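Local coordinates for putative membrane anchored protein (Corynebacterium diphtheriae, PDB 3LSO) that is of unknown function but is probably exported and held at the cell membrane, with an all-beta outer part that begins with a domain of the E-set clan, at residues G301-S306 with T449-A454; C32-A37 with A172-T177; V227-N232 with A248-I253; Y359-A364 with R394-D399. All blocks are in the same frame, centred on the assembly; numbering follows the deposited sequence.

Interaction 1: residues G301-S306 with T449-A454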
loop_
_atom_site.group_PDB
_atom_site.type_symbol
_atom_site.label_atom_id
_atom_site.label_comp_id
_atom_site.label_asym_id
_atom_site.label_seq_id
_atom_site.Cartn_x
_atom_site.Cartn_y
_atom_site.Cartn_z
ATOM N N GLY B 301 -18.018 17.521 14.267
ATOM C CA GLY B 301 -18.805 16.953 15.330
ATOM C C GLY B 301 -17.978 16.086 16.240
ATOM O O GLY B 301 -16.757 16.008 16.094
ATOM N N LEU B 302 -18.648 15.449 17.193
ATOM C CA LEU B 302 -18.018 14.594 18.174
ATOM C C LEU B 302 -19.056 13.577 18.545
ATOM O O LEU B 302 -20.241 13.917 18.658
ATOM C CB LEU B 302 -17.675 15.379 19.443
ATOM C CG LEU B 302 -16.575 16.443 19.467
ATOM C CD1 LEU B 302 -16.787 17.476 20.593
ATOM C CD2 LEU B 302 -15.228 15.771 19.597
ATOM N N ILE B 303 -18.627 12.327 18.705
ATOM C CA ILE B 303 -19.452 11.310 19.350
ATOM C C ILE B 303 -18.648 10.737 20.500
ATOM O O ILE B 303 -17.491 10.375 20.323
ATOM C CB ILE B 303 -19.920 10.221 18.391
ATOM C CG1 ILE B 303 -20.663 9.134 19.163
ATOM C CG2 ILE B 303 -18.737 9.603 17.679
ATOM C CD1 ILE B 303 -21.683 8.384 18.326
ATOM N N ASN B 304 -19.255 10.701 21.686
ATOM C CA ASN B 304 -18.559 10.333 22.923
ATOM C C ASN B 304 -17.271 11.132 23.095
ATOM O O ASN B 304 -16.259 10.619 23.578
ATOM C CB ASN B 304 -18.288 8.829 22.997
ATOM C CG ASN B 304 -19.556 8.013 23.185
ATOM O OD1 ASN B 304 -20.595 8.548 23.539
ATOM N ND2 ASN B 304 -19.472 6.712 22.945
ATOM N N GLY B 305 -17.320 12.392 22.679
ATOM C CA GLY B 305 -16.189 13.308 22.860
ATOM C C GLY B 305 -15.005 13.181 21.903
ATOM O O GLY B 305 -13.955 13.802 22.131
ATOM N N SER B 306 -15.172 12.384 20.848
ATOM C CA SER B 306 -14.182 12.293 19.797
ATOM C C SER B 306 -14.815 12.432 18.443
ATOM O O SER B 306 -15.976 12.088 18.247
ATOM C CB SER B 306 -13.454 10.960 19.865
ATOM O OG SER B 306 -12.765 10.839 21.092
ATOM N N THR B 449 -19.490 12.058 13.558
ATOM C CA THR B 449 -20.343 11.484 14.576
ATOM C C THR B 449 -20.670 10.015 14.269
ATOM O O THR B 449 -21.465 9.382 14.956
ATOM C CB THR B 449 -21.646 12.320 14.756
ATOM O OG1 THR B 449 -22.536 12.134 13.637
ATOM C CG2 THR B 449 -21.302 13.811 14.922
ATOM N N ALA B 450 -20.038 9.462 13.238
ATOM C CA ALA B 450 -20.422 8.125 12.753
ATOM C C ALA B 450 -20.185 7.023 13.784
ATOM O O ALA B 450 -19.154 7.034 14.455
ATOM C CB ALA B 450 -19.668 7.799 11.477
ATOM N N PHE B 451 -21.102 6.069 13.881
ATOM C CA PHE B 451 -20.879 4.900 14.709
ATOM C C PHE B 451 -21.310 3.647 13.980
ATOM O O PHE B 451 -22.147 3.710 13.092
ATOM C CB PHE B 451 -21.587 5.037 16.060
ATOM C CG PHE B 451 -23.104 5.045 15.985
ATOM C CD1 PHE B 451 -23.826 3.858 16.019
ATOM C CD2 PHE B 451 -23.801 6.234 15.933
ATOM C CE1 PHE B 451 -25.182 3.854 15.973
ATOM C CE2 PHE B 451 -25.172 6.235 15.887
ATOM C CZ PHE B 451 -25.860 5.041 15.908
ATOM N N GLU B 452 -20.722 2.512 14.342
ATOM C CA GLU B 452 -21.110 1.248 13.743
ATOM C C GLU B 452 -21.693 0.335 14.792
ATOM O O GLU B 452 -21.139 0.199 15.866
ATOM C CB GLU B 452 -19.935 0.563 13.033
ATOM C CG GLU B 452 -20.376 -0.442 11.955
ATOM C CD GLU B 452 -19.244 -1.021 11.101
ATOM O OE1 GLU B 452 -18.162 -0.402 10.995
ATOM O OE2 GLU B 452 -19.454 -2.116 10.525
ATOM N N ILE B 453 -22.838 -0.253 14.479
ATOM C CA ILE B 453 -23.355 -1.383 15.221
ATOM C C ILE B 453 -22.810 -2.608 14.547
ATOM O O ILE B 453 -23.131 -2.861 13.395
ATOM C CB ILE B 453 -24.881 -1.434 15.156
ATOM C CG1 ILE B 453 -25.500 -0.182 15.795
ATOM C CG2 ILE B 453 -25.403 -2.719 15.775
ATOM C CD1 ILE B 453 -25.139 0.041 17.229
ATOM N N ALA B 454 -21.986 -3.371 15.251
ATOM C CA ALA B 454 -21.270 -4.488 14.611
ATOM C C ALA B 454 -22.191 -5.492 13.930
ATOM O O ALA B 454 -23.391 -5.560 14.215
ATOM C CB ALA B 454 -20.315 -5.187 15.586
#

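Interaction 2: residues C32-A37 with A172-T177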
loop_
_atom_site.group_PDB
_atom_site.type_symbol
_atom_site.label_atom_id
_atom_site.label_comp_id
_atom_site.label_asym_id
_atom_site.label_seq_id
_atom_site.Cartn_x
_atom_site.Cartn_y
_atom_site.Cartn_z
ATOM N N CYS B 32 46.566 -17.848 -3.924
ATOM C CA CYS B 32 46.558 -18.420 -5.268
ATOM C C CYS B 32 47.598 -19.521 -5.466
ATOM O O CYS B 32 48.752 -19.349 -5.096
ATOM C CB CYS B 32 46.738 -17.308 -6.304
ATOM S SG CYS B 32 45.386 -16.085 -6.259
ATOM N N SER B 33 47.168 -20.657 -6.009
ATOM C CA SER B 33 48.078 -21.709 -6.465
ATOM C C SER B 33 48.144 -21.733 -7.980
ATOM O O SER B 33 47.113 -21.731 -8.663
ATOM C CB SER B 33 47.639 -23.099 -5.993
ATOM O OG SER B 33 47.748 -23.223 -4.598
ATOM N N VAL B 34 49.367 -21.775 -8.489
ATOM C CA VAL B 34 49.615 -21.994 -9.904
ATOM C C VAL B 34 50.159 -23.395 -10.096
ATOM O O VAL B 34 51.013 -23.858 -9.340
ATOM C CB VAL B 34 50.648 -21.009 -10.443
ATOM C CG1 VAL B 34 50.829 -21.209 -11.956
ATOM C CG2 VAL B 34 50.247 -19.570 -10.093
ATOM N N SER B 35 49.632 -24.077 -11.100
ATOM C CA SER B 35 50.151 -25.368 -11.534
ATOM C C SER B 35 50.407 -25.295 -13.044
ATOM O O SER B 35 49.494 -25.087 -13.847
ATOM C CB SER B 35 49.180 -26.494 -11.184
ATOM O OG SER B 35 49.762 -27.761 -11.441
ATOM N N ALA B 36 51.668 -25.414 -13.417
ATOM C CA ALA B 36 52.068 -25.351 -14.817
ATOM C C ALA B 36 52.808 -26.611 -15.224
ATOM O O ALA B 36 53.345 -27.341 -14.376
ATOM C CB ALA B 36 52.951 -24.131 -15.064
ATOM N N ALA B 37 52.840 -26.844 -16.530
ATOM C CA ALA B 37 53.642 -27.892 -17.120
ATOM C C ALA B 37 53.206 -29.261 -16.627
ATOM O O ALA B 37 54.001 -30.020 -16.083
ATOM C CB ALA B 37 55.095 -27.652 -16.819
ATOM N N ALA B 172 49.229 -22.940 -17.707
ATOM C CA ALA B 172 49.199 -22.816 -16.245
ATOM C C ALA B 172 47.797 -22.614 -15.671
ATOM O O ALA B 172 47.039 -21.754 -16.143
ATOM C CB ALA B 172 50.127 -21.710 -15.775
ATOM N N ASN B 173 47.464 -23.404 -14.649
ATOM C CA ASN B 173 46.169 -23.299 -13.992
ATOM C C ASN B 173 46.324 -22.627 -12.648
ATOM O O ASN B 173 46.962 -23.156 -11.753
ATOM C CB ASN B 173 45.524 -24.676 -13.818
ATOM C CG ASN B 173 45.343 -25.413 -15.134
ATOM O OD1 ASN B 173 44.769 -24.882 -16.100
ATOM N ND2 ASN B 173 45.834 -26.652 -15.183
ATOM N N THR B 174 45.732 -21.455 -12.503
ATOM C CA THR B 174 45.792 -20.756 -11.245
ATOM C C THR B 174 44.514 -21.011 -10.471
ATOM O O THR B 174 43.424 -20.941 -11.035
ATOM C CB THR B 174 45.971 -19.265 -11.479
ATOM O OG1 THR B 174 47.056 -19.064 -12.392
ATOM C CG2 THR B 174 46.262 -18.532 -10.168
ATOM N N THR B 175 44.643 -21.321 -9.187
ATOM C CA THR B 175 43.478 -21.465 -8.321
ATOM C C THR B 175 43.649 -20.557 -7.116
ATOM O O THR B 175 44.666 -20.631 -6.440
ATOM C CB THR B 175 43.307 -22.904 -7.847
ATOM O OG1 THR B 175 42.598 -23.627 -8.841
ATOM C CG2 THR B 175 42.498 -22.966 -6.552
ATOM N N CYS B 176 42.653 -19.719 -6.854
ATOM C CA CYS B 176 42.697 -18.782 -5.753
ATOM C C CYS B 176 41.581 -19.044 -4.761
ATOM O O CYS B 176 40.412 -19.095 -5.146
ATOM C CB CYS B 176 42.577 -17.356 -6.271
ATOM S SG CYS B 176 43.856 -16.902 -7.428
ATOM N N THR B 177 41.948 -19.192 -3.490
ATOM C CA THR B 177 40.984 -19.402 -2.422
ATOM C C THR B 177 41.024 -18.246 -1.446
ATOM O O THR B 177 42.085 -17.676 -1.178
ATOM C CB THR B 177 41.283 -20.681 -1.601
ATOM O OG1 THR B 177 42.387 -20.435 -0.714
ATOM C CG2 THR B 177 41.575 -21.890 -2.500
#

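Interaction 3: residues V227-N232 with A248-I253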
loop_
_atom_site.group_PDB
_atom_site.type_symbol
_atom_site.label_atom_id
_atom_site.label_comp_id
_atom_site.label_asym_id
_atom_site.label_seq_id
_atom_site.Cartn_x
_atom_site.Cartn_y
_atom_site.Cartn_z
ATOM N N VAL B 227 -11.100 -12.272 -13.116
ATOM C CA VAL B 227 -11.091 -11.918 -11.687
ATOM C C VAL B 227 -12.404 -12.263 -10.984
ATOM O O VAL B 227 -13.477 -11.965 -11.495
ATOM C CB VAL B 227 -10.775 -10.418 -11.464
ATOM C CG1 VAL B 227 -11.115 -9.984 -10.044
ATOM C CG2 VAL B 227 -9.313 -10.143 -11.766
ATOM N N GLN B 228 -12.298 -12.902 -9.821
ATOM C CA GLN B 228 -13.449 -13.172 -8.985
ATOM C C GLN B 228 -13.503 -12.175 -7.847
ATOM O O GLN B 228 -12.553 -12.058 -7.067
ATOM C CB GLN B 228 -13.402 -14.572 -8.401
ATOM C CG GLN B 228 -14.615 -14.872 -7.535
ATOM C CD GLN B 228 -15.918 -14.857 -8.330
ATOM O OE1 GLN B 228 -16.668 -13.874 -8.313
ATOM N NE2 GLN B 228 -16.178 -15.944 -9.056
ATOM N N PHE B 229 -14.607 -11.447 -7.754
ATOM C CA PHE B 229 -14.781 -10.503 -6.666
ATOM C C PHE B 229 -15.507 -11.172 -5.521
ATOM O O PHE B 229 -16.215 -12.168 -5.717
ATOM C CB PHE B 229 -15.545 -9.270 -7.137
ATOM C CG PHE B 229 -14.747 -8.390 -8.051
ATOM C CD1 PHE B 229 -14.840 -8.524 -9.415
ATOM C CD2 PHE B 229 -13.887 -7.439 -7.537
ATOM C CE1 PHE B 229 -14.106 -7.713 -10.248
ATOM C CE2 PHE B 229 -13.164 -6.633 -8.359
ATOM C CZ PHE B 229 -13.271 -6.771 -9.723
ATOM N N PHE B 230 -15.309 -10.641 -4.324
ATOM C CA PHE B 230 -16.016 -11.127 -3.164
ATOM C C PHE B 230 -16.488 -9.948 -2.353
ATOM O O PHE B 230 -15.790 -8.931 -2.236
ATOM C CB PHE B 230 -15.101 -11.959 -2.289
ATOM C CG PHE B 230 -14.651 -13.234 -2.909
ATOM C CD1 PHE B 230 -15.256 -14.431 -2.569
ATOM C CD2 PHE B 230 -13.581 -13.254 -3.790
ATOM C CE1 PHE B 230 -14.818 -15.635 -3.116
ATOM C CE2 PHE B 230 -13.142 -14.463 -4.355
ATOM C CZ PHE B 230 -13.768 -15.651 -4.014
ATOM N N VAL B 231 -17.676 -10.088 -1.789
ATOM C CA VAL B 231 -18.182 -9.125 -0.839
ATOM C C VAL B 231 -18.319 -9.918 0.439
ATOM O O VAL B 231 -18.871 -11.022 0.426
ATOM C CB VAL B 231 -19.541 -8.529 -1.262
ATOM C CG1 VAL B 231 -20.049 -7.615 -0.191
ATOM C CG2 VAL B 231 -19.405 -7.748 -2.539
ATOM N N ASN B 232 -17.780 -9.376 1.521
ATOM C CA ASN B 232 -17.780 -10.062 2.794
ATOM C C ASN B 232 -17.508 -11.547 2.672
ATOM O O ASN B 232 -18.234 -12.388 3.215
ATOM C CB ASN B 232 -19.060 -9.759 3.564
ATOM C CG ASN B 232 -18.996 -8.416 4.307
ATOM O OD1 ASN B 232 -18.089 -7.595 4.108
ATOM N ND2 ASN B 232 -19.956 -8.200 5.172
ATOM N N ALA B 248 -10.260 -5.194 -14.433
ATOM C CA ALA B 248 -11.494 -5.972 -14.418
ATOM C C ALA B 248 -12.462 -5.197 -13.557
ATOM O O ALA B 248 -12.070 -4.648 -12.535
ATOM C CB ALA B 248 -11.261 -7.353 -13.839
ATOM N N SER B 249 -13.722 -5.143 -13.964
ATOM C CA SER B 249 -14.678 -4.306 -13.259
ATOM C C SER B 249 -15.994 -4.982 -13.015
ATOM O O SER B 249 -16.482 -5.752 -13.842
ATOM C CB SER B 249 -14.948 -3.022 -14.024
ATOM O OG SER B 249 -13.792 -2.222 -14.072
ATOM N N THR B 250 -16.577 -4.665 -11.867
ATOM C CA THR B 250 -17.946 -5.045 -11.576
ATOM C C THR B 250 -18.665 -3.887 -10.918
ATOM O O THR B 250 -18.044 -2.940 -10.455
ATOM C CB THR B 250 -18.020 -6.340 -10.743
ATOM O OG1 THR B 250 -19.347 -6.852 -10.789
ATOM C CG2 THR B 250 -17.609 -6.115 -9.315
ATOM N N SER B 251 -19.980 -3.958 -10.917
ATOM C CA SER B 251 -20.818 -2.955 -10.305
ATOM C C SER B 251 -21.630 -3.756 -9.325
ATOM O O SER B 251 -22.061 -4.862 -9.654
ATOM C CB SER B 251 -21.722 -2.328 -11.376
ATOM O OG SER B 251 -22.521 -1.270 -10.865
ATOM N N ILE B 252 -21.821 -3.230 -8.119
ATOM C CA ILE B 252 -22.618 -3.942 -7.106
ATOM C C ILE B 252 -23.594 -3.056 -6.338
ATOM O O ILE B 252 -23.360 -1.861 -6.166
ATOM C CB ILE B 252 -21.730 -4.674 -6.112
ATOM C CG1 ILE B 252 -20.747 -3.717 -5.460
ATOM C CG2 ILE B 252 -20.957 -5.799 -6.804
ATOM C CD1 ILE B 252 -19.758 -4.457 -4.613
ATOM N N ILE B 253 -24.693 -3.634 -5.868
ATOM C CA ILE B 253 -25.678 -2.850 -5.130
ATOM C C ILE B 253 -25.760 -3.386 -3.708
ATOM O O ILE B 253 -26.083 -4.545 -3.518
ATOM C CB ILE B 253 -27.068 -2.917 -5.818
ATOM C CG1 ILE B 253 -26.983 -2.351 -7.245
ATOM C CG2 ILE B 253 -28.100 -2.182 -4.997
ATOM C CD1 ILE B 253 -28.162 -2.700 -8.169
#

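Interaction 4: residues Y359-A364 with R394-D399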
loop_
_atom_site.group_PDB
_atom_site.type_symbol
_atom_site.label_atom_id
_atom_site.label_comp_id
_atom_site.label_asym_id
_atom_site.label_seq_id
_atom_site.Cartn_x
_atom_site.Cartn_y
_atom_site.Cartn_z
ATOM N N TYR B 359 -24.437 29.072 23.741
ATOM C CA TYR B 359 -24.937 30.433 23.819
ATOM C C TYR B 359 -26.368 30.276 24.175
ATOM O O TYR B 359 -26.979 29.277 23.775
ATOM C CB TYR B 359 -24.768 31.176 22.480
ATOM C CG TYR B 359 -25.317 30.495 21.233
ATOM C CD1 TYR B 359 -26.664 30.563 20.902
ATOM C CD2 TYR B 359 -24.481 29.828 20.351
ATOM C CE1 TYR B 359 -27.161 29.946 19.746
ATOM C CE2 TYR B 359 -24.969 29.236 19.173
ATOM C CZ TYR B 359 -26.308 29.284 18.878
ATOM O OH TYR B 359 -26.806 28.658 17.727
ATOM N N SER B 360 -26.905 31.231 24.927
ATOM C CA SER B 360 -28.271 31.095 25.401
ATOM C C SER B 360 -29.188 31.024 24.193
ATOM O O SER B 360 -28.959 31.680 23.162
ATOM C CB SER B 360 -28.664 32.195 26.387
ATOM O OG SER B 360 -28.358 33.447 25.850
ATOM N N SER B 361 -30.183 30.157 24.286
ATOM C CA SER B 361 -31.002 29.865 23.117
ATOM C C SER B 361 -32.324 29.352 23.554
ATOM O O SER B 361 -32.476 28.933 24.701
ATOM C CB SER B 361 -30.336 28.856 22.185
ATOM O OG SER B 361 -29.884 27.768 22.924
ATOM N N LYS B 362 -33.285 29.433 22.658
ATOM C CA LYS B 362 -34.598 28.952 22.963
ATOM C C LYS B 362 -34.881 27.726 22.133
ATOM O O LYS B 362 -34.499 27.661 20.979
ATOM C CB LYS B 362 -35.615 30.084 22.848
ATOM C CG LYS B 362 -35.670 30.911 24.195
ATOM C CD LYS B 362 -36.275 32.309 24.059
ATOM C CE LYS B 362 -36.862 32.856 25.390
ATOM N NZ LYS B 362 -35.820 33.098 26.449
ATOM N N LEU B 363 -35.449 26.706 22.749
ATOM C CA LEU B 363 -35.742 25.495 22.016
ATOM C C LEU B 363 -37.053 25.680 21.322
ATOM O O LEU B 363 -38.090 25.434 21.912
ATOM C CB LEU B 363 -35.869 24.295 22.950
ATOM C CG LEU B 363 -35.784 22.902 22.322
ATOM C CD1 LEU B 363 -35.567 21.920 23.453
ATOM C CD2 LEU B 363 -36.994 22.514 21.462
ATOM N N ALA B 364 -37.013 26.065 20.063
ATOM C CA ALA B 364 -38.223 26.391 19.340
ATOM C C ALA B 364 -38.829 25.209 18.600
ATOM O O ALA B 364 -40.041 25.113 18.507
ATOM C CB ALA B 364 -37.938 27.495 18.369
ATOM N N ARG B 394 -34.182 18.598 17.977
ATOM C CA ARG B 394 -34.563 19.706 18.807
ATOM C C ARG B 394 -33.763 20.870 18.299
ATOM O O ARG B 394 -32.525 20.836 18.369
ATOM C CB ARG B 394 -34.184 19.468 20.257
ATOM C CG ARG B 394 -34.840 18.251 20.908
ATOM C CD ARG B 394 -36.318 18.459 21.106
ATOM N NE ARG B 394 -36.887 17.355 21.843
ATOM C CZ ARG B 394 -37.263 16.200 21.302
ATOM N NH1 ARG B 394 -37.124 15.976 19.988
ATOM N NH2 ARG B 394 -37.773 15.261 22.094
ATOM N N GLY B 395 -34.463 21.903 17.799
ATOM C CA GLY B 395 -33.821 23.066 17.185
ATOM C C GLY B 395 -33.864 24.346 18.004
ATOM O O GLY B 395 -34.921 24.769 18.483
ATOM N N PHE B 396 -32.713 24.987 18.107
ATOM C CA PHE B 396 -32.487 26.071 19.050
ATOM C C PHE B 396 -32.247 27.380 18.351
ATOM O O PHE B 396 -31.587 27.416 17.313
ATOM C CB PHE B 396 -31.242 25.741 19.857
ATOM C CG PHE B 396 -31.405 24.545 20.762
ATOM C CD1 PHE B 396 -31.794 24.715 22.102
ATOM C CD2 PHE B 396 -31.146 23.251 20.284
ATOM C CE1 PHE B 396 -31.930 23.607 22.952
ATOM C CE2 PHE B 396 -31.270 22.139 21.118
ATOM C CZ PHE B 396 -31.660 22.311 22.469
ATOM N N HIS B 397 -32.767 28.460 18.909
ATOM C CA HIS B 397 -32.578 29.773 18.333
ATOM C C HIS B 397 -31.894 30.660 19.349
ATOM O O HIS B 397 -32.235 30.648 20.518
ATOM C CB HIS B 397 -33.925 30.398 18.008
ATOM C CG HIS B 397 -34.621 29.799 16.829
ATOM N ND1 HIS B 397 -35.128 28.522 16.848
ATOM C CD2 HIS B 397 -34.951 30.316 15.622
ATOM C CE1 HIS B 397 -35.715 28.267 15.695
ATOM N NE2 HIS B 397 -35.627 29.341 14.936
ATOM N N SER B 398 -30.944 31.460 18.910
ATOM C CA SER B 398 -30.285 32.377 19.815
ATOM C C SER B 398 -31.314 33.308 20.446
ATOM O O SER B 398 -32.282 33.718 19.797
ATOM C CB SER B 398 -29.270 33.191 19.039
ATOM O OG SER B 398 -28.832 34.285 19.820
ATOM N N ASP B 399 -31.124 33.652 21.709
ATOM C CA ASP B 399 -32.045 34.598 22.329
ATOM C C ASP B 399 -31.516 36.021 22.278
ATOM O O ASP B 399 -32.005 36.897 22.975
ATOM C CB ASP B 399 -32.430 34.172 23.749
ATOM C CG ASP B 399 -31.239 34.140 24.713
ATOM O OD1 ASP B 399 -30.058 34.222 24.271
ATOM O OD2 ASP B 399 -31.492 34.025 25.935
HETATM O O HOH W 1 -27.620 33.939 22.212
#

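Interaction 1: residues G301-S306 with T449-A454
I303 carries this meeting of two sheets: it stands near the end of strand 298-303 and points at the chain corner at T449, where strand 440-453 bends from one sheet face to another. Its CB lies beside T449 O at 3.9 Å. CG2, in the crowded position between backbone N and carbonyl carbon, sits against the T449 carbonyl and reaches to 4.1 Å from A450 O. CG1 is anti to the backbone N (chi1 175°), which swings the longer branch along the other strand. At the tip, CD1 lies 3.5 Å from T449 O and meets the F451 ring obliquely, 3.9 Å from its CD2, the two side chains crossing at about a right angle. T449 itself contributes its methyl: CG2 rests 4.0 Å from G301 CA, where no side chain intervenes, and 3.9 Å from L302 N. OG1 is turned elsewhere, hydrogen-bonded to F429 N and I446 O. Just past I303 the strand ends in a type I' turn, closed by I303 N to S306 O and by S306 N to I303 O at 3.1 Å. A314 also touches I303 and F451, while Y427 lies with its ring about 20° from the plane of the F451 ring, and I303, T449 and F451 are all buried. No hydrogen bond crosses between 301-306 and 449-454. With T449 OG1 satisfied by F429 and I446 and A450 O taken by T308 OG1, cohesion here rests on van der Waals packing of methyl groups against a ring and against backbone carbonyls.

Interaction 2: residues C32-A37 with A172-T177
A disulfide closes one end of this antiparallel strand pair, joining C32 SG to C176 SG at 2.1 Å. The two cysteines form a non-hydrogen-bonded pair; each holds SG anti to its carbonyl carbon, and the bridge twists with chi3 109°. Beside it, T174 CG2 comes to 4.1 Å from C32 CB. On the same face V34 and T174 lie side by side, and V34 CG1 rests 3.9 Å from A172 CB, which in turn meets A36 CB at 3.8 Å. This row of small apolar groups is the compact part. The opposite face is looser: S33, S35, N173 and T175 point there, and no side-chain hydrogen bond links them across the pair. N173, which is exposed, turns its OD1 to T164 OG1 on the next strand. Between the faces the backbones are joined by four bonds. S33 N to T175 O and T175 N to S33 O lie in the carbonyl planes, whereas S35 N approaches N173 O (2.9 Å) from above the plane, as does N173 N toward S35 O (2.8 Å). Strands 41-54 and 150-167 flank the pair. The covalent link thus ties the first strand of the E-set-like N-terminal domain to strand 170-177, joining C32 to C176, 144 residues further along the chain, and a disulfide is consistent with a protein made with a signal sequence and probably exported.

Interaction 3: residues V227-N232 with A248-I253
The F229 ring is held between strands of two facing sheets. T250 CG2 stands over one face in a CH-pi contact, 3.9 Å from the ring centroid and 21° off the normal. V227 CG1, from F229's own strand, lies 3.7 Å above the plane of the opposite face, offset toward the rim. At the edge, close to the ring plane, A248 O is 3.7 Å from F229 CZ. Two aliphatic pairs flank this sandwich: V227 CB packs on A248 CB at 3.9 Å, and further along V231 CG2 meets I252 CD1 tip to tip, also at 3.9 Å. F229 CG is anti to its carbonyl carbon (chi1 -71°), T250 places OG1 anti to its backbone N so that the methyl takes the crowded position and aims at the ring, and I252 sends CG1 from the same crowded position up to V231. No hydrogen bond crosses, and the strand axes stay 8.2 Å apart at their closest with directions 35° apart, the geometry of sheets packed face to face. In the next shell, F229 also touches I211, A213 and A264, V231 touches F254 and I262, and V242 lies against both V227 and A248. Strand 226-231 runs between 258-267 and 234-241 in a five-stranded sheet, while 247-253 is the outer strand of a three-stranded sheet next to 208-214; the two form a beta sandwich that resembles an immunoglobulin-like fold, the contact running from buried V227, F229 and A248 to a more open end at V231 and I252.

Interaction 4: residues Y359-A364 with R394-D399
The backbones are joined through a hydrogen-bonded antiparallel pair: K362 N gives to H397 O at 2.7 Å and H397 N returns to K362 O at 2.8 Å, both in the carbonyl planes. Toward the C-terminal end of 359-364, A364 N reaches G395 O at 2.9 Å, almost along the C=O axis. S360 O, before the strand begins, serves two donors: D399 N, at a long 3.3 Å and above the carbonyl plane, and a water that donates a hydrogen bond to it and is also hydrogen-bonded to S398 OG (2.7 Å). The S360 hydroxyl donates to the syn lone pair of D399 OD1, modelled at 2.4 Å, so D399 is gripped by side chain and backbone together. K362 NZ stays 4.5 Å from D399 OD2, beyond a salt bridge, though the opposite charges may still favour each other. Other polar ends are satisfied by residues beyond the two segments: S361 OG is hydrogen-bonded to T357 OG1, S398 OG to T400 OG1 and R394 NH1 to E391 O, and H397 NE2 makes a weak hydrogen bond to Y378 O. Apolar groups fill in between. L363 crosses the F396 ring obliquely, its CG over one face and 4.0 Å from CE1, while A364 CB leans on the H397 imidazole and S398 CB on the Y359 ring. In the sheet, 394-398 lies between 361-366 and 335-343, joined to the latter by the backbone bond of F396 with I340; A364 pairs onward with S371 toward 369-370, and F396 touches T357 at the end of strand 349-357.

In the fold
The four contacts spread along an elongated all-beta chain. Interaction 2 lies alone in the N-terminal domain, its centre about 99 Å from that of interaction 4, and the two stand on opposite sides of the chain's centre. Interaction 3 lies in what appears to be a middle sandwich, between facing sheets; its nearest atoms are about 8 Å from those of interaction 1, and E452 OE1, hydrogen-bonded to S259 OG, bridges the strands on that side. Interaction 4 is nested in the loop closed by interaction 1, with centres about 24 Å apart, and both reach one branched sheet. Interactions 1 and 3 pack sheet on sheet, whereas 2 and 4 pair neighbouring strands.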